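Local coordinates for protein citryl-CoA lyase (Hydrogenobacter thermophilus, PDB 6HXP) that probably cleaves citryl-CoA to acetyl-CoA and oxaloacetate, as a citrate synthase family member that binds coenzyme A, at residues 152-166 with 186-199. Sequence-based numbering, arbitrary orientation. Where two conformers were deposited one is given.
Sequences LMDIARVLEFYGEHC and LNVDGAIAAIASEM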
loop_
_atom_site.group_PDB
_atom_site.type_symbol
_atom_site.label_atom_id
_atom_site.label_comp_id
_atom_site.label_asym_id
_atom_site.label_seq_id
_atom_site.Cartn_x
_atom_site.Cartn_y
_atom_site.Cartn_z
ATOM N N LEU A 152 22.767 -18.111 14.510
ATOM C CA LEU A 152 21.582 -18.956 14.356
ATOM C C LEU A 152 21.952 -20.455 14.316
ATOM O O LEU A 152 21.263 -21.278 14.929
ATOM C CB LEU A 152 20.809 -18.582 13.115
ATOM C CG LEU A 152 19.987 -17.317 13.240
ATOM C CD1 LEU A 152 19.512 -16.858 11.861
ATOM C CD2 LEU A 152 18.757 -17.538 14.161
ATOM N N MET A 153 23.011 -20.795 13.600
ATOM C CA MET A 153 23.443 -22.179 13.481
ATOM C C MET A 153 24.022 -22.677 14.788
ATOM O O MET A 153 23.834 -23.843 15.135
ATOM C CB MET A 153 24.388 -22.421 12.288
ATOM C CG MET A 153 23.721 -22.170 10.943
ATOM S SD MET A 153 22.277 -23.262 10.709
ATOM C CE MET A 153 21.701 -22.716 9.114
ATOM N N ASP A 154 24.714 -21.813 15.539
ATOM C CA ASP A 154 25.243 -22.224 16.848
ATOM C C ASP A 154 24.087 -22.559 17.759
ATOM O O ASP A 154 24.154 -23.550 18.488
ATOM C CB ASP A 154 26.066 -21.101 17.510
ATOM C CG ASP A 154 27.431 -20.876 16.906
ATOM O OD1 ASP A 154 27.893 -21.749 16.125
ATOM O OD2 ASP A 154 28.046 -19.814 17.208
ATOM N N ILE A 155 23.044 -21.736 17.743
ATOM C CA ILE A 155 21.843 -22.010 18.570
ATOM C C ILE A 155 21.194 -23.319 18.115
ATOM O O ILE A 155 20.878 -24.187 18.949
ATOM C CB ILE A 155 20.860 -20.826 18.497
ATOM C CG1 ILE A 155 21.461 -19.578 19.176
ATOM C CG2 ILE A 155 19.536 -21.187 19.184
ATOM C CD1 ILE A 155 20.756 -18.291 18.724
ATOM N N ALA A 156 21.026 -23.485 16.795
ATOM C CA ALA A 156 20.428 -24.721 16.261
ATOM C C ALA A 156 21.233 -25.951 16.725
ATOM O O ALA A 156 20.638 -26.956 17.079
ATOM C CB ALA A 156 20.410 -24.671 14.765
ATOM N N ARG A 157 22.573 -25.862 16.770
ATOM C CA ARG A 157 23.391 -26.993 17.213
ATOM C C ARG A 157 23.269 -27.220 18.725
ATOM O O ARG A 157 23.143 -28.371 19.161
ATOM C CB ARG A 157 24.871 -26.782 16.845
ATOM C CG ARG A 157 25.193 -26.966 15.367
ATOM C CD ARG A 157 26.677 -26.763 15.133
ATOM N NE ARG A 157 27.067 -26.846 13.723
ATOM C CZ ARG A 157 27.249 -27.979 13.050
ATOM N NH1 ARG A 157 27.029 -29.149 13.634
ATOM N NH2 ARG A 157 27.630 -27.948 11.782
ATOM N N VAL A 158 23.292 -26.146 19.539
ATOM C CA VAL A 158 23.181 -26.303 21.009
ATOM C C VAL A 158 21.857 -26.979 21.390
ATOM O O VAL A 158 21.806 -27.790 22.328
ATOM C CB VAL A 158 23.379 -24.943 21.749
ATOM C CG1 VAL A 158 22.919 -25.009 23.212
ATOM C CG2 VAL A 158 24.840 -24.508 21.677
ATOM N N LEU A 159 20.801 -26.658 20.638
ATOM C CA LEU A 159 19.465 -27.184 20.881
ATOM C C LEU A 159 19.226 -28.534 20.275
ATOM O O LEU A 159 18.161 -29.088 20.518
ATOM C CB LEU A 159 18.434 -26.207 20.314
ATOM C CG LEU A 159 18.357 -24.848 20.992
ATOM C CD1 LEU A 159 17.312 -24.009 20.323
ATOM C CD2 LEU A 159 18.022 -24.978 22.470
ATOM N N GLU A 160 20.149 -29.050 19.433
ATOM C CA GLU A 160 19.991 -30.320 18.730
ATOM C C GLU A 160 18.843 -30.225 17.716
ATOM O O GLU A 160 18.193 -31.219 17.422
ATOM C CB GLU A 160 19.843 -31.508 19.676
ATOM C CG GLU A 160 21.017 -31.607 20.623
ATOM C CD GLU A 160 20.895 -32.789 21.553
ATOM O OE1 GLU A 160 19.874 -32.870 22.273
ATOM O OE2 GLU A 160 21.783 -33.667 21.507
ATOM N N PHE A 161 18.612 -29.023 17.218
ATOM C CA PHE A 161 17.637 -28.721 16.185
ATOM C C PHE A 161 18.269 -28.867 14.800
ATOM O O PHE A 161 17.600 -29.258 13.848
ATOM C CB PHE A 161 17.115 -27.286 16.380
ATOM C CG PHE A 161 16.290 -26.766 15.242
ATOM C CD1 PHE A 161 16.885 -26.139 14.162
ATOM C CD2 PHE A 161 14.921 -26.848 15.276
ATOM C CE1 PHE A 161 16.115 -25.650 13.112
ATOM C CE2 PHE A 161 14.152 -26.304 14.260
ATOM C CZ PHE A 161 14.754 -25.736 13.176
ATOM N N TYR A 162 19.544 -28.500 14.681
ATOM C CA TYR A 162 20.307 -28.585 13.444
ATOM C C TYR A 162 20.105 -29.946 12.798
ATOM O O TYR A 162 20.405 -30.971 13.409
ATOM C CB TYR A 162 21.784 -28.322 13.760
ATOM C CG TYR A 162 22.685 -28.165 12.561
ATOM C CD1 TYR A 162 23.192 -29.275 11.896
ATOM C CD2 TYR A 162 23.117 -26.911 12.157
ATOM C CE1 TYR A 162 24.116 -29.137 10.861
ATOM C CE2 TYR A 162 24.062 -26.764 11.150
ATOM C CZ TYR A 162 24.509 -27.873 10.459
ATOM O OH TYR A 162 25.433 -27.715 9.456
ATOM N N GLY A 163 19.606 -29.941 11.566
ATOM C CA GLY A 163 19.314 -31.172 10.852
ATOM C C GLY A 163 19.743 -31.149 9.407
ATOM O O GLY A 163 20.659 -30.416 9.034
ATOM N N GLU A 164 19.071 -31.950 8.607
ATOM C CA GLU A 164 19.434 -32.172 7.203
ATOM C C GLU A 164 19.421 -30.906 6.355
ATOM O O GLU A 164 20.291 -30.738 5.505
ATOM C CB GLU A 164 18.539 -33.256 6.560
ATOM C CG GLU A 164 17.053 -32.946 6.516
ATOM C CD GLU A 164 16.175 -34.080 6.017
ATOM O OE1 GLU A 164 16.729 -35.060 5.473
ATOM O OE2 GLU A 164 14.934 -33.984 6.151
ATOM N N HIS A 165 18.451 -30.006 6.605
ATOM C CA HIS A 165 18.377 -28.752 5.857
ATOM C C HIS A 165 19.490 -27.775 6.231
ATOM O O HIS A 165 20.091 -27.154 5.358
ATOM C CB HIS A 165 16.985 -28.111 5.969
ATOM C CG HIS A 165 15.903 -28.943 5.340
ATOM N ND1 HIS A 165 15.168 -29.864 6.085
ATOM C CD2 HIS A 165 15.489 -28.994 4.057
ATOM C CE1 HIS A 165 14.335 -30.445 5.222
ATOM N NE2 HIS A 165 14.485 -29.954 3.993
ATOM N N CYS A 166 19.769 -27.644 7.526
ATOM C CA CYS A 166 20.878 -26.800 7.992
ATOM C C CYS A 166 22.197 -27.332 7.429
ATOM O O CYS A 166 23.039 -26.559 6.943
ATOM C CB CYS A 166 20.925 -26.750 9.505
ATOM S SG CYS A 166 19.552 -25.856 10.248
ATOM N N LEU A 186 27.193 -18.516 3.577
ATOM C CA LEU A 186 25.758 -18.765 3.752
ATOM C C LEU A 186 25.280 -17.499 4.481
ATOM O O LEU A 186 25.669 -17.269 5.621
ATOM C CB LEU A 186 25.521 -20.008 4.611
ATOM C CG LEU A 186 24.055 -20.266 4.997
ATOM C CD1 LEU A 186 23.204 -20.525 3.796
ATOM C CD2 LEU A 186 23.944 -21.428 5.961
ATOM N N ASN A 187 24.525 -16.654 3.826
ATOM C CA ASN A 187 24.088 -15.393 4.420
ATOM C C ASN A 187 22.865 -15.592 5.270
ATOM O O ASN A 187 22.251 -16.680 5.288
ATOM C CB ASN A 187 23.917 -14.275 3.365
ATOM C CG ASN A 187 22.798 -14.498 2.392
ATOM O OD1 ASN A 187 21.688 -14.868 2.771
ATOM N ND2 ASN A 187 23.042 -14.161 1.115
ATOM N N VAL A 188 22.454 -14.552 6.009
ATOM C CA VAL A 188 21.343 -14.688 6.936
ATOM C C VAL A 188 20.033 -15.091 6.257
ATOM O O VAL A 188 19.213 -15.807 6.844
ATOM C CB VAL A 188 21.201 -13.416 7.811
ATOM C CG1 VAL A 188 20.666 -12.216 6.999
ATOM C CG2 VAL A 188 20.363 -13.697 9.036
ATOM N N ASP A 189 19.849 -14.730 4.974
ATOM C CA ASP A 189 18.633 -15.167 4.266
ATOM C C ASP A 189 18.680 -16.694 4.096
ATOM O O ASP A 189 17.673 -17.375 4.304
ATOM C CB ASP A 189 18.519 -14.562 2.854
ATOM C CG ASP A 189 18.343 -13.075 2.791
ATOM O OD1 ASP A 189 17.736 -12.521 3.715
ATOM O OD2 ASP A 189 18.793 -12.462 1.777
ATOM N N GLY A 190 19.831 -17.216 3.688
ATOM C CA GLY A 190 19.984 -18.655 3.540
ATOM C C GLY A 190 19.828 -19.368 4.882
ATOM O O GLY A 190 19.248 -20.454 4.962
ATOM N N ALA A 191 20.362 -18.769 5.971
ATOM C CA ALA A 191 20.271 -19.363 7.330
ATOM C C ALA A 191 18.811 -19.464 7.799
ATOM O O ALA A 191 18.358 -20.537 8.231
ATOM C CB ALA A 191 21.064 -18.530 8.308
ATOM N N ILE A 192 18.055 -18.379 7.657
ATOM C CA ILE A 192 16.634 -18.407 8.028
ATOM C C ILE A 192 15.883 -19.375 7.140
ATOM O O ILE A 192 15.046 -20.151 7.603
ATOM C CB ILE A 192 16.073 -16.980 7.960
ATOM C CG1 ILE A 192 16.701 -16.143 9.086
ATOM C CG2 ILE A 192 14.578 -17.014 8.052
ATOM C CD1 ILE A 192 16.382 -14.709 8.993
ATOM N N ALA A 193 16.185 -19.380 5.839
ATOM C CA ALA A 193 15.560 -20.331 4.937
ATOM C C ALA A 193 15.841 -21.787 5.377
ATOM O O ALA A 193 14.930 -22.618 5.348
ATOM C CB ALA A 193 16.070 -20.117 3.516
ATOM N N ALA A 194 17.094 -22.101 5.795
ATOM C CA ALA A 194 17.417 -23.439 6.229
ATOM C C ALA A 194 16.634 -23.817 7.480
ATOM O O ALA A 194 16.100 -24.925 7.586
ATOM C CB ALA A 194 18.902 -23.532 6.529
ATOM N N ILE A 195 16.539 -22.894 8.423
ATOM C CA ILE A 195 15.866 -23.161 9.699
ATOM C C ILE A 195 14.362 -23.327 9.460
ATOM O O ILE A 195 13.766 -24.246 9.996
ATOM C CB ILE A 195 16.196 -22.037 10.683
ATOM C CG1 ILE A 195 17.679 -22.167 11.106
ATOM C CG2 ILE A 195 15.289 -22.058 11.923
ATOM C CD1 ILE A 195 18.257 -20.947 11.558
ATOM N N ALA A 196 13.755 -22.446 8.662
ATOM C CA ALA A 196 12.328 -22.559 8.385
ATOM C C ALA A 196 12.059 -23.864 7.622
ATOM O O ALA A 196 11.026 -24.501 7.824
ATOM C CB ALA A 196 11.845 -21.366 7.575
ATOM N N SER A 197 12.985 -24.281 6.763
ATOM C CA SER A 197 12.842 -25.556 6.050
ATOM C C SER A 197 12.952 -26.727 6.987
ATOM O O SER A 197 12.195 -27.688 6.871
ATOM C CB SER A 197 13.866 -25.658 4.926
ATOM O OG SER A 197 13.693 -24.647 3.939
ATOM N N GLU A 198 13.870 -26.637 7.964
ATOM C CA GLU A 198 14.035 -27.673 8.993
ATOM C C GLU A 198 12.728 -27.863 9.769
ATOM O O GLU A 198 12.442 -28.994 10.219
ATOM C CB GLU A 198 15.181 -27.328 9.946
ATOM C CG GLU A 198 15.821 -28.552 10.568
ATOM C CD GLU A 198 16.812 -29.171 9.607
ATOM O OE1 GLU A 198 17.969 -28.689 9.573
ATOM O OE2 GLU A 198 16.388 -29.984 8.756
ATOM N N MET A 199 11.961 -26.760 9.982
ATOM C CA MET A 199 10.642 -26.759 10.644
ATOM C C MET A 199 9.522 -27.310 9.742
ATOM O O MET A 199 8.392 -27.413 10.202
ATOM C CB MET A 199 10.229 -25.325 11.060
ATOM C CG MET A 199 11.053 -24.730 12.164
ATOM S SD MET A 199 10.694 -22.996 12.339
ATOM C CE MET A 199 11.780 -22.525 13.674
#
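The carboxylate of Glu-198 meets the first turn of helix 164-180. Its OE2 accepts from His-165 N at 3.0 Å through the syn lone pair, the N-H running nearly straight (163°), while His-165 ND1, 2.9 Å from the same OE2, approaches from above the carboxylate plane. OE1 takes Cys-166 N at 2.9 Å and a weak bond from Gly-163 N, the N-cap residue. With CG anti to the backbone N, the Glu-198 chain bends at chi2 (81°) toward these amides, and a carboxylate there probably also gains from the positive end of the helix dipole. A glutamine here would probably leave one of these N-H groups facing an NH2 instead of an acceptor, and the negative charge at the helix start would be lost. The ND1 bond orients the imidazole, and Ser-197 CB adds an off-centre CH-pi contact 4.2 Å from the ring centroid. The arrangement joins three successive helices of the predominantly helical citrate synthase fold, in which the axes of 152-158 and 188-198 run 26° apart, 11.0 Å at closest approach. Here Leu-152 is a knob in the hole formed by Val-188, Ala-191, Ile-192 and Ile-195, its CB 3.8 Å from Ile-195 CD1. Met-153 bends at chi2 to lay CE 3.9 Å from Ala-194 CB. Beyond the helix end, the Phe-161 ring points its edge at Ile-195 O and Met-199 CG.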